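Local atomic coordinates of nicotinate phosphoribosyltransferase (Porphyromonas gingivalis, PDB entry 2IM5), a protein that probably catalyses the ATP-dependent formation of nicotinate mononucleotide from nicotinate and phosphoribosyl diphosphate, a step in the biosynthesis of NAD. Residues 211-217 with 246-252; 254-259 with 285-289; 261-267 with 289-295; 280-284 with 319-324. All coordinates share one frame. Residues are numbered along the deposited sequence.

Contact 1. Residues 211-217 with 246-252; sequences HPHEWIQ and TVLTDTY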
# COMPACT_ATOMS: atom_id res chain seq x y z
N HIS A 211 3.80 -6.72 1.44
CA HIS A 211 3.38 -6.39 2.79
C HIS A 211 3.60 -4.87 2.87
O HIS A 211 4.43 -4.32 2.14
CB HIS A 211 4.23 -7.13 3.83
CG HIS A 211 5.61 -6.56 4.00
ND1 HIS A 211 5.83 -5.32 4.59
CD2 HIS A 211 6.82 -7.03 3.65
CE1 HIS A 211 7.13 -5.07 4.58
NE2 HIS A 211 7.75 -6.09 4.02
N PRO A 212 2.86 -4.18 3.74
CA PRO A 212 3.01 -2.72 3.87
C PRO A 212 3.95 -2.30 4.99
O PRO A 212 4.43 -3.13 5.77
CB PRO A 212 1.59 -2.28 4.13
CG PRO A 212 1.15 -3.36 5.11
CD PRO A 212 1.69 -4.65 4.49
N HIS A 213 4.18 -0.99 5.08
CA HIS A 213 5.03 -0.41 6.11
C HIS A 213 4.41 -0.62 7.49
O HIS A 213 5.15 -0.83 8.46
CB HIS A 213 5.20 1.10 5.90
CG HIS A 213 6.06 1.46 4.73
ND1 HIS A 213 7.42 1.21 4.69
CD2 HIS A 213 5.75 2.05 3.55
CE1 HIS A 213 7.91 1.64 3.54
NE2 HIS A 213 6.92 2.14 2.83
N GLU A 214 3.08 -0.58 7.58
CA GLU A 214 2.41 -0.73 8.88
C GLU A 214 2.79 -2.04 9.58
O GLU A 214 2.87 -2.09 10.81
CB GLU A 214 0.88 -0.65 8.74
CG GLU A 214 0.24 -1.73 7.90
CD GLU A 214 -1.28 -1.70 7.94
OE1 GLU A 214 -1.87 -2.13 8.96
OE2 GLU A 214 -1.90 -1.24 6.96
N TRP A 215 3.03 -3.09 8.80
CA TRP A 215 3.41 -4.39 9.35
C TRP A 215 4.73 -4.26 10.09
O TRP A 215 4.85 -4.71 11.22
CB TRP A 215 3.52 -5.43 8.23
CG TRP A 215 3.98 -6.79 8.68
CD1 TRP A 215 5.14 -7.42 8.34
CD2 TRP A 215 3.26 -7.71 9.53
NE1 TRP A 215 5.20 -8.66 8.92
CE2 TRP A 215 4.06 -8.87 9.65
CE3 TRP A 215 2.03 -7.66 10.20
CZ2 TRP A 215 3.66 -9.98 10.42
CZ3 TRP A 215 1.63 -8.77 10.96
CH2 TRP A 215 2.45 -9.91 11.06
N ILE A 216 5.71 -3.62 9.46
CA ILE A 216 7.01 -3.42 10.09
C ILE A 216 6.89 -2.45 11.26
O ILE A 216 7.47 -2.66 12.32
CB ILE A 216 8.04 -2.83 9.10
CG1 ILE A 216 8.07 -3.63 7.80
CG2 ILE A 216 9.41 -2.82 9.74
CD1 ILE A 216 8.46 -5.05 7.97
N GLN A 217 6.16 -1.37 11.05
CA GLN A 217 5.96 -0.34 12.07
C GLN A 217 5.31 -0.91 13.33
O GLN A 217 5.64 -0.52 14.45
CB GLN A 217 5.09 0.77 11.50
CG GLN A 217 5.78 1.61 10.46
CD GLN A 217 4.86 2.69 9.92
OE1 GLN A 217 3.98 2.41 9.10
NE2 GLN A 217 5.04 3.92 10.38
N THR A 246 8.23 -10.54 -0.83
CA THR A 246 8.85 -9.25 -1.14
C THR A 246 8.94 -8.48 0.16
O THR A 246 8.01 -8.52 0.96
CB THR A 246 8.02 -8.44 -2.14
OG1 THR A 246 7.90 -9.16 -3.36
CG2 THR A 246 8.68 -7.09 -2.42
N VAL A 247 10.04 -7.78 0.39
CA VAL A 247 10.16 -7.03 1.62
C VAL A 247 10.52 -5.56 1.42
O VAL A 247 11.32 -5.21 0.55
CB VAL A 247 11.19 -7.69 2.57
CG1 VAL A 247 12.57 -7.69 1.93
CG2 VAL A 247 11.22 -6.95 3.92
N LEU A 248 9.88 -4.70 2.22
CA LEU A 248 10.12 -3.26 2.21
C LEU A 248 11.34 -3.03 3.10
O LEU A 248 11.43 -3.60 4.18
CB LEU A 248 8.92 -2.51 2.79
CG LEU A 248 7.87 -2.05 1.79
CD1 LEU A 248 6.65 -1.52 2.53
CD2 LEU A 248 8.46 -0.97 0.89
N THR A 249 12.26 -2.18 2.64
CA THR A 249 13.48 -1.93 3.39
C THR A 249 13.67 -0.56 4.02
O THR A 249 14.52 -0.40 4.89
CB THR A 249 14.71 -2.17 2.48
OG1 THR A 249 14.76 -1.13 1.49
CG2 THR A 249 14.61 -3.51 1.77
N ASP A 250 12.87 0.43 3.61
CA ASP A 250 13.06 1.79 4.12
C ASP A 250 12.31 2.23 5.39
O ASP A 250 12.47 3.39 5.80
CB ASP A 250 12.75 2.78 3.00
CG ASP A 250 11.27 2.84 2.65
OD1 ASP A 250 10.57 1.83 2.85
OD2 ASP A 250 10.80 3.89 2.17
N THR A 251 11.53 1.35 5.99
CA THR A 251 10.77 1.71 7.19
C THR A 251 11.62 2.47 8.19
O THR A 251 11.24 3.54 8.66
CB THR A 251 10.18 0.48 7.89
OG1 THR A 251 9.53 -0.34 6.91
CG2 THR A 251 9.15 0.91 8.95
N TYR A 252 12.78 1.92 8.52
CA TYR A 252 13.67 2.60 9.46
C TYR A 252 14.98 2.88 8.76
O TYR A 252 16.04 2.79 9.37
CB TYR A 252 13.91 1.73 10.70
CG TYR A 252 12.64 1.41 11.44
CD1 TYR A 252 11.86 2.43 11.99
CD2 TYR A 252 12.17 0.11 11.54
CE1 TYR A 252 10.65 2.16 12.61
CE2 TYR A 252 10.96 -0.18 12.16
CZ TYR A 252 10.21 0.85 12.69
OH TYR A 252 9.00 0.59 13.29
O HOH W 1 5.48 -8.79 0.85
O HOH W 2 7.24 2.10 14.44
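Two CA-CA approaches set the register: His211 lies 6.9 Å from Val247, and His213 lies 6.2 Å from Thr251. The first turn of the helix in 211-217 therefore covers the loop leaving strand 246-248, a strand of the parallel sheet of this TIM-barrel-like domain, where Val247 bonds to Ser271 and Arg273 around the neighbouring strand 271-274. Ahead of the helix, His211 ND1 donates to Pro212 O (2.9 Å), which fixes the imidazole with His211 NE2 3.1 Å from Leu248 N. Water 1 joins His211 N (2.7 Å) to Thr246 O (2.5 Å). Leu248 CD1 makes a CH-pi contact over the face of the His213 ring, 3.5 Å from its centroid and 8° off the normal. At the ring edge His213 ND1 and Thr251 OG1 form a weak hydrogen bond of 3.4 Å. Farther on, Ile216 CG2 packs on Tyr252 CE2 (3.9 Å), and water 2 links Gln217 O (3.1 Å) to Tyr252 OH (2.6 Å). Asp250 turns OD2 to Ser276. His213 is the predicted autophosphorylated histidine and is unmodified here. Its ring is held by a leucine methyl over one face and a weak bond at ND1, while NE2 is hydrogen-bonded elsewhere.

Contact 2. Residues 254-259 with 285-289; sequences TDVFMR and KAVRR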
# COMPACT_ATOMS: atom_id res chain seq x y z
N THR A 254 16.92 2.27 4.78
CA THR A 254 17.46 1.11 4.09
C THR A 254 18.86 0.72 4.58
O THR A 254 19.21 -0.46 4.55
CB THR A 254 17.49 1.34 2.56
OG1 THR A 254 16.15 1.35 2.06
CG2 THR A 254 18.26 0.23 1.85
N ASP A 255 19.65 1.69 5.05
CA ASP A 255 20.98 1.36 5.56
C ASP A 255 20.86 0.47 6.79
O ASP A 255 21.65 -0.46 6.97
CB ASP A 255 21.77 2.63 5.92
CG ASP A 255 22.22 3.41 4.68
OD1 ASP A 255 22.24 2.82 3.57
OD2 ASP A 255 22.58 4.60 4.82
N VAL A 256 19.87 0.75 7.65
CA VAL A 256 19.66 -0.04 8.84
C VAL A 256 19.19 -1.44 8.42
O VAL A 256 19.65 -2.45 8.95
CB VAL A 256 18.61 0.60 9.76
CG1 VAL A 256 18.18 -0.38 10.84
CG2 VAL A 256 19.19 1.87 10.40
N PHE A 257 18.27 -1.49 7.46
CA PHE A 257 17.76 -2.77 6.98
C PHE A 257 18.90 -3.65 6.46
O PHE A 257 19.07 -4.79 6.89
CB PHE A 257 16.75 -2.57 5.85
CG PHE A 257 16.18 -3.85 5.31
CD1 PHE A 257 15.01 -4.37 5.83
CD2 PHE A 257 16.85 -4.56 4.32
CE1 PHE A 257 14.50 -5.59 5.36
CE2 PHE A 257 16.36 -5.78 3.85
CZ PHE A 257 15.18 -6.29 4.37
N MET A 258 19.66 -3.12 5.51
CA MET A 258 20.77 -3.85 4.90
C MET A 258 21.79 -4.33 5.92
O MET A 258 22.23 -5.48 5.87
CB MET A 258 21.45 -2.99 3.83
CG MET A 258 20.62 -2.79 2.57
SD MET A 258 20.08 -4.34 1.77
CE MET A 258 18.79 -3.73 0.77
N ARG A 259 22.16 -3.46 6.84
CA ARG A 259 23.13 -3.81 7.87
C ARG A 259 22.68 -5.02 8.68
O ARG A 259 23.50 -5.83 9.10
CB ARG A 259 23.37 -2.62 8.81
CG ARG A 259 24.47 -2.84 9.83
CD ARG A 259 24.59 -1.66 10.80
NE ARG A 259 24.70 -0.39 10.09
CZ ARG A 259 23.80 0.59 10.14
NH1 ARG A 259 22.71 0.44 10.88
NH2 ARG A 259 23.98 1.70 9.45
N LYS A 285 23.16 -0.29 -3.05
CA LYS A 285 23.10 -0.86 -1.71
C LYS A 285 22.65 -2.32 -1.74
O LYS A 285 23.25 -3.18 -1.10
CB LYS A 285 22.15 -0.06 -0.82
CG LYS A 285 22.60 1.36 -0.52
CD LYS A 285 21.54 2.11 0.29
CE LYS A 285 22.00 3.51 0.68
NZ LYS A 285 20.87 4.30 1.30
N ALA A 286 21.58 -2.58 -2.48
CA ALA A 286 21.03 -3.93 -2.60
C ALA A 286 22.05 -4.90 -3.18
O ALA A 286 22.33 -5.95 -2.59
CB ALA A 286 19.78 -3.90 -3.47
N VAL A 287 22.59 -4.56 -4.34
CA VAL A 287 23.57 -5.41 -5.00
C VAL A 287 24.79 -5.64 -4.11
O VAL A 287 25.29 -6.77 -4.02
CB VAL A 287 24.03 -4.81 -6.35
CG1 VAL A 287 25.20 -5.62 -6.92
CG2 VAL A 287 22.87 -4.81 -7.32
N ARG A 288 25.26 -4.60 -3.44
CA ARG A 288 26.43 -4.74 -2.58
C ARG A 288 26.16 -5.66 -1.39
O ARG A 288 26.99 -6.52 -1.06
CB ARG A 288 26.91 -3.37 -2.07
CG ARG A 288 28.04 -3.48 -1.06
CD ARG A 288 28.80 -2.17 -0.81
NE ARG A 288 28.00 -1.14 -0.15
CZ ARG A 288 27.27 -0.23 -0.78
NH1 ARG A 288 27.24 -0.21 -2.11
NH2 ARG A 288 26.57 0.66 -0.09
N ARG A 289 25.02 -5.49 -0.74
CA ARG A 289 24.70 -6.32 0.42
C ARG A 289 24.51 -7.79 0.01
O ARG A 289 24.93 -8.69 0.73
CB ARG A 289 23.44 -5.81 1.12
CG ARG A 289 23.08 -6.58 2.38
CD ARG A 289 24.27 -6.72 3.33
NE ARG A 289 23.87 -7.40 4.57
CZ ARG A 289 24.72 -7.96 5.43
NH1 ARG A 289 26.02 -7.93 5.19
NH2 ARG A 289 24.26 -8.56 6.52
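Thr254, in the first turn of helix 254-260, lays CG2 against Lys285 CD (4.1 Å), while its OG1 is hydrogen-bonded to Asp370 and Thr249. The next residue, Asp255, forms a salt bridge from OD1 to Lys285 NZ (3.0 Å); the lysine spans the gap with chi2 to chi4 all t. One turn on, Met258 fills the middle of the interface and loses 91 Å² to the other helix: Met258 SD lies 3.7 Å from Arg289 CB, and Met258 CE 4.1 Å from Ala286 CA. Met258 O is 2.8 Å from Arg289 NE. Arg259 brings its O only to 3.8 Å from Arg289 NH2, a nitrogen that donates to Phe261 O, while Arg289 NH1 pairs with Glu292. The short axes run nearly parallel, 14° apart and 10.6 Å at closest, and Met258 and Ala286 both touch Leu272 of strand 271-274, consistent with neighbouring helices outside a TIM-barrel-like domain. Long side chains bridge the gap: a thioether and the methylenes of Lys285 and Arg289 supply the apolar filling, and charged ends close it towards solvent.

Contact 3. Residues 261-267 with 289-295; sequences FSKKHAM and RYEELRV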
# COMPACT_ATOMS: atom_id res chain seq x y z
N PHE A 261 20.27 -7.31 7.55
CA PHE A 261 19.67 -8.30 6.66
C PHE A 261 20.42 -9.63 6.81
O PHE A 261 21.59 -9.72 6.47
CB PHE A 261 19.74 -7.79 5.22
CG PHE A 261 18.80 -8.46 4.27
CD1 PHE A 261 17.63 -9.06 4.72
CD2 PHE A 261 19.04 -8.42 2.89
CE1 PHE A 261 16.72 -9.61 3.83
CE2 PHE A 261 18.13 -8.96 1.99
CZ PHE A 261 16.97 -9.56 2.46
N SER A 262 19.74 -10.65 7.32
CA SER A 262 20.39 -11.94 7.52
C SER A 262 20.48 -12.75 6.24
O SER A 262 19.66 -12.60 5.33
CB SER A 262 19.63 -12.75 8.58
OG SER A 262 18.43 -13.29 8.03
N LYS A 263 21.47 -13.62 6.17
CA LYS A 263 21.67 -14.47 5.00
C LYS A 263 20.43 -15.31 4.73
O LYS A 263 20.02 -15.49 3.58
CB LYS A 263 22.88 -15.39 5.21
CG LYS A 263 23.25 -16.20 3.99
CD LYS A 263 24.51 -17.01 4.22
CE LYS A 263 24.84 -17.88 3.01
NZ LYS A 263 25.12 -17.08 1.78
N LYS A 264 19.83 -15.84 5.79
CA LYS A 264 18.63 -16.66 5.67
C LYS A 264 17.49 -15.93 4.96
O LYS A 264 16.88 -16.46 4.03
CB LYS A 264 18.17 -17.10 7.06
CG LYS A 264 16.93 -17.96 7.05
CD LYS A 264 16.58 -18.44 8.47
CE LYS A 264 16.28 -17.29 9.40
NZ LYS A 264 16.02 -17.77 10.79
N HIS A 265 17.21 -14.71 5.41
CA HIS A 265 16.15 -13.92 4.80
C HIS A 265 16.52 -13.46 3.39
O HIS A 265 15.68 -13.44 2.49
CB HIS A 265 15.83 -12.72 5.70
CG HIS A 265 15.14 -13.10 6.96
ND1 HIS A 265 15.10 -12.28 8.07
CD2 HIS A 265 14.46 -14.23 7.31
CE1 HIS A 265 14.43 -12.88 9.04
NE2 HIS A 265 14.03 -14.07 8.60
N ALA A 266 17.79 -13.10 3.20
CA ALA A 266 18.24 -12.67 1.88
C ALA A 266 18.05 -13.81 0.88
O ALA A 266 17.67 -13.59 -0.27
CB ALA A 266 19.70 -12.26 1.94
N MET A 267 18.30 -15.04 1.32
CA MET A 267 18.16 -16.21 0.45
C MET A 267 16.71 -16.60 0.21
O MET A 267 16.33 -16.98 -0.90
CB MET A 267 18.90 -17.40 1.05
CG MET A 267 20.43 -17.27 1.06
SD MET A 267 21.17 -18.70 1.84
CE MET A 267 20.85 -18.36 3.45
N ARG A 289 25.02 -5.49 -0.74
CA ARG A 289 24.70 -6.32 0.42
C ARG A 289 24.51 -7.79 0.01
O ARG A 289 24.93 -8.69 0.73
CB ARG A 289 23.44 -5.81 1.12
CG ARG A 289 23.08 -6.58 2.38
CD ARG A 289 24.27 -6.72 3.33
NE ARG A 289 23.87 -7.40 4.57
CZ ARG A 289 24.72 -7.96 5.43
NH1 ARG A 289 26.02 -7.93 5.19
NH2 ARG A 289 24.26 -8.56 6.52
N TYR A 290 23.86 -8.03 -1.12
CA TYR A 290 23.67 -9.40 -1.57
C TYR A 290 25.02 -10.09 -1.78
O TYR A 290 25.20 -11.25 -1.41
CB TYR A 290 22.88 -9.45 -2.87
CG TYR A 290 21.37 -9.39 -2.70
CD1 TYR A 290 20.73 -10.23 -1.78
CD2 TYR A 290 20.58 -8.55 -3.48
CE1 TYR A 290 19.33 -10.23 -1.65
CE2 TYR A 290 19.20 -8.54 -3.36
CZ TYR A 290 18.57 -9.38 -2.45
OH TYR A 290 17.19 -9.37 -2.33
N GLU A 291 25.97 -9.37 -2.36
CA GLU A 291 27.28 -9.94 -2.58
C GLU A 291 28.02 -10.18 -1.28
O GLU A 291 28.75 -11.16 -1.16
CB GLU A 291 28.08 -9.06 -3.52
CG GLU A 291 27.43 -8.98 -4.89
CD GLU A 291 28.17 -8.08 -5.84
OE1 GLU A 291 28.65 -7.02 -5.39
OE2 GLU A 291 28.27 -8.43 -7.04
N GLU A 292 27.83 -9.30 -0.30
CA GLU A 292 28.48 -9.47 1.00
C GLU A 292 27.97 -10.77 1.60
O GLU A 292 28.73 -11.52 2.24
CB GLU A 292 28.13 -8.32 1.94
CG GLU A 292 28.97 -7.08 1.79
CD GLU A 292 28.43 -5.92 2.61
OE1 GLU A 292 27.77 -6.18 3.65
OE2 GLU A 292 28.66 -4.75 2.21
N LEU A 293 26.68 -11.03 1.42
CA LEU A 293 26.06 -12.23 1.95
C LEU A 293 26.26 -13.44 1.04
O LEU A 293 25.76 -14.53 1.32
CB LEU A 293 24.56 -12.00 2.14
CG LEU A 293 24.16 -10.98 3.21
CD1 LEU A 293 22.66 -10.72 3.13
CD2 LEU A 293 24.56 -11.49 4.59
N ARG A 294 26.99 -13.24 -0.06
CA ARG A 294 27.24 -14.31 -1.01
C ARG A 294 25.93 -14.86 -1.59
O ARG A 294 25.75 -16.07 -1.71
CB ARG A 294 28.05 -15.43 -0.36
CG ARG A 294 29.56 -15.29 -0.54
CD ARG A 294 30.06 -13.90 -0.14
NE ARG A 294 31.45 -13.68 -0.53
CZ ARG A 294 32.12 -12.54 -0.34
NH1 ARG A 294 31.52 -11.50 0.23
NH2 ARG A 294 33.38 -12.44 -0.73
N VAL A 295 25.03 -13.94 -1.92
CA VAL A 295 23.75 -14.28 -2.52
C VAL A 295 23.79 -13.62 -3.89
O VAL A 295 24.23 -12.48 -4.01
CB VAL A 295 22.58 -13.72 -1.69
CG1 VAL A 295 21.27 -13.89 -2.44
CG2 VAL A 295 22.51 -14.43 -0.35
O HOH W 3 16.31 -11.41 -1.00
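Ala266 is the shallow place in this interface, and the residues just after helix 279-292 approach here. Leu293 CD1 drops onto Ala266 CB at 3.5 Å, with Val295 CG2 (4.2 Å) and Tyr290 CE1 (4.1 Å) reaching the same methyl. Leu293 is the bump that sits in the Ala266 hollow, and its CD1 also lies 3.6 Å from Phe261 O and 4.3 Å from Phe261 CD2. Phe261 CE2 in turn meets Tyr290 CE1 at 4.0 Å. Met267 CG covers Val295 CG2 (3.8 Å). The chain can turn Val295 back into the interface because Arg294 takes positive phi (59°) in a Schellman motif, with Val295 N bonded to Tyr290 O (2.7 Å). Polar groups close the borders: Arg289 NH2 donates to Phe261 O (2.9 Å) and Lys263 NZ to Leu293 O (2.7 Å). Water 3 joins Ala266 O (2.7 Å) to Tyr290 OH (2.6 Å). Ser262 OG N-caps helix 263-268 by accepting from His265 N (3.2 Å). Beneath, both Phe261 and Tyr290 rest on Leu272 of strand 271-274. Phe261 and His265 also touch helix 228-240, so helix 263-268 packs between that helix and the end of 279-292.

Contact 4. Residues 280-284 with 319-324; sequences EIFIE and LCAGRI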
# COMPACT_ATOMS: atom_id res chain seq x y z
N GLU A 280 18.81 4.62 -8.08
CA GLU A 280 20.17 4.20 -8.43
C GLU A 280 20.98 3.91 -7.17
O GLU A 280 21.78 2.97 -7.13
CB GLU A 280 20.85 5.28 -9.27
CG GLU A 280 22.31 4.99 -9.59
CD GLU A 280 22.78 5.71 -10.85
OE1 GLU A 280 22.30 6.84 -11.12
OE2 GLU A 280 23.63 5.15 -11.58
N ILE A 281 20.79 4.73 -6.14
CA ILE A 281 21.49 4.53 -4.88
C ILE A 281 20.98 3.24 -4.22
O ILE A 281 21.75 2.47 -3.66
CB ILE A 281 21.28 5.73 -3.94
CG1 ILE A 281 22.07 6.93 -4.48
CG2 ILE A 281 21.73 5.39 -2.52
CD1 ILE A 281 21.82 8.21 -3.72
N PHE A 282 19.67 3.02 -4.30
CA PHE A 282 19.07 1.82 -3.72
C PHE A 282 19.63 0.57 -4.40
O PHE A 282 19.97 -0.41 -3.74
CB PHE A 282 17.55 1.85 -3.89
CG PHE A 282 16.86 0.66 -3.28
CD1 PHE A 282 16.47 0.68 -1.94
CD2 PHE A 282 16.61 -0.48 -4.04
CE1 PHE A 282 15.84 -0.43 -1.36
CE2 PHE A 282 15.99 -1.59 -3.48
CZ PHE A 282 15.60 -1.56 -2.14
N ILE A 283 19.73 0.62 -5.73
CA ILE A 283 20.25 -0.52 -6.48
C ILE A 283 21.66 -0.90 -6.03
O ILE A 283 21.97 -2.09 -5.86
CB ILE A 283 20.25 -0.23 -8.00
CG1 ILE A 283 18.80 -0.06 -8.47
CG2 ILE A 283 20.94 -1.35 -8.75
CD1 ILE A 283 18.66 0.47 -9.88
N GLU A 284 22.51 0.10 -5.82
CA GLU A 284 23.89 -0.15 -5.37
C GLU A 284 23.91 -0.83 -4.01
O GLU A 284 24.62 -1.82 -3.82
CB GLU A 284 24.69 1.16 -5.25
CG GLU A 284 24.90 1.90 -6.55
CD GLU A 284 25.42 1.00 -7.66
OE1 GLU A 284 26.40 0.25 -7.42
OE2 GLU A 284 24.85 1.05 -8.77
N LEU A 319 19.08 1.08 -15.57
CA LEU A 319 20.00 1.02 -14.44
C LEU A 319 20.17 -0.40 -13.90
O LEU A 319 21.25 -0.77 -13.43
CB LEU A 319 19.49 1.92 -13.31
CG LEU A 319 19.89 3.40 -13.29
CD1 LEU A 319 19.88 3.98 -14.69
CD2 LEU A 319 18.92 4.15 -12.38
N CYS A 320 19.11 -1.20 -13.97
CA CYS A 320 19.14 -2.57 -13.47
C CYS A 320 19.72 -3.58 -14.45
O CYS A 320 20.18 -4.64 -14.03
CB CYS A 320 17.73 -3.02 -13.08
SG CYS A 320 17.06 -2.15 -11.66
N ALA A 321 19.69 -3.26 -15.74
CA ALA A 321 20.18 -4.16 -16.77
C ALA A 321 21.50 -4.84 -16.41
O ALA A 321 22.49 -4.17 -16.13
CB ALA A 321 20.32 -3.42 -18.09
N GLY A 322 21.49 -6.16 -16.40
CA GLY A 322 22.69 -6.92 -16.09
C GLY A 322 23.12 -6.98 -14.63
O GLY A 322 24.17 -7.53 -14.33
N ARG A 323 22.31 -6.44 -13.72
CA ARG A 323 22.69 -6.46 -12.31
C ARG A 323 21.66 -7.15 -11.41
O ARG A 323 22.01 -7.95 -10.54
CB ARG A 323 22.90 -5.04 -11.81
CG ARG A 323 23.67 -4.16 -12.78
CD ARG A 323 23.96 -2.82 -12.15
NE ARG A 323 24.88 -2.97 -11.03
CZ ARG A 323 25.07 -2.05 -10.09
NH1 ARG A 323 24.39 -0.91 -10.15
NH2 ARG A 323 25.95 -2.26 -9.11
N ILE A 324 20.39 -6.84 -11.63
CA ILE A 324 19.33 -7.40 -10.82
C ILE A 324 18.03 -7.20 -11.60
O ILE A 324 17.93 -6.26 -12.38
CB ILE A 324 19.27 -6.67 -9.45
CG1 ILE A 324 18.27 -7.34 -8.50
CG2 ILE A 324 18.92 -5.20 -9.66
CD1 ILE A 324 18.42 -6.88 -7.06
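Arg323 and Glu284 pair end-on through both branches: NH2 of Arg323 donates to Glu284 OE1 at 3.1 Å and NH1 to Glu284 OE2 at 2.4 Å, each with an N-H...acceptor angle of 163°. The second distance is very short and should be read with the 2.2 Å resolution in mind, but the bidentate salt bridge is plain and satisfies both carboxylate oxygens. The backbone that carries Arg323 is held by one acceptor, Cys320 O, which receives Arg323 N (2.8 Å) and Ile324 N (3.3 Å) as the chain leaves helix 310-320. In the other segment Glu284 N bonds to Glu280 O (3.2 Å), and Ile281 N to Asp278 OD2. Inside the charged pair lies apolar packing. Ile283, with 90 Å² covered, sets CD1 against Cys320 SG (3.5 Å) and Leu319 CB (3.8 Å), and CG2 against Ile324 CG2 (4.4 Å). Ile283 and Cys320 both reach Phe304 of strand 301-304. Since Ile283 CG2 is also 3.7 Å from Arg323 NH1, the guanidinium end touches the isoleucine: one charge-neutral bidentate link secures the border of a small hydrophobic seam between helix 279-292 and the turn into strand 325-330.

Contact 1 is the buried one, its centre about 10 Å from that of the chain; the centres of contacts 2, 3 and 4 lie about 22 to 26 Å out, and these contacts are partly exposed. These outer three share helix 279-292, which along its length meets the end of helix 310-320, then helix 254-260, then helix 263-268, with Arg289 common to contacts 2 and 3. Contact 1 joins the series through a probable hydrogen bond of 2.9 Å between Thr249 OG1 and Thr254 OG1. Chemistry follows place: bridging waters and imidazoles at the end of a sheet strand, but apolar middles with charged borders farther out. Contacts 2 and 4 use salt bridges, helix to helix and helix to turn respectively, whereas contact 3 relies on side-chain donors to carbonyls.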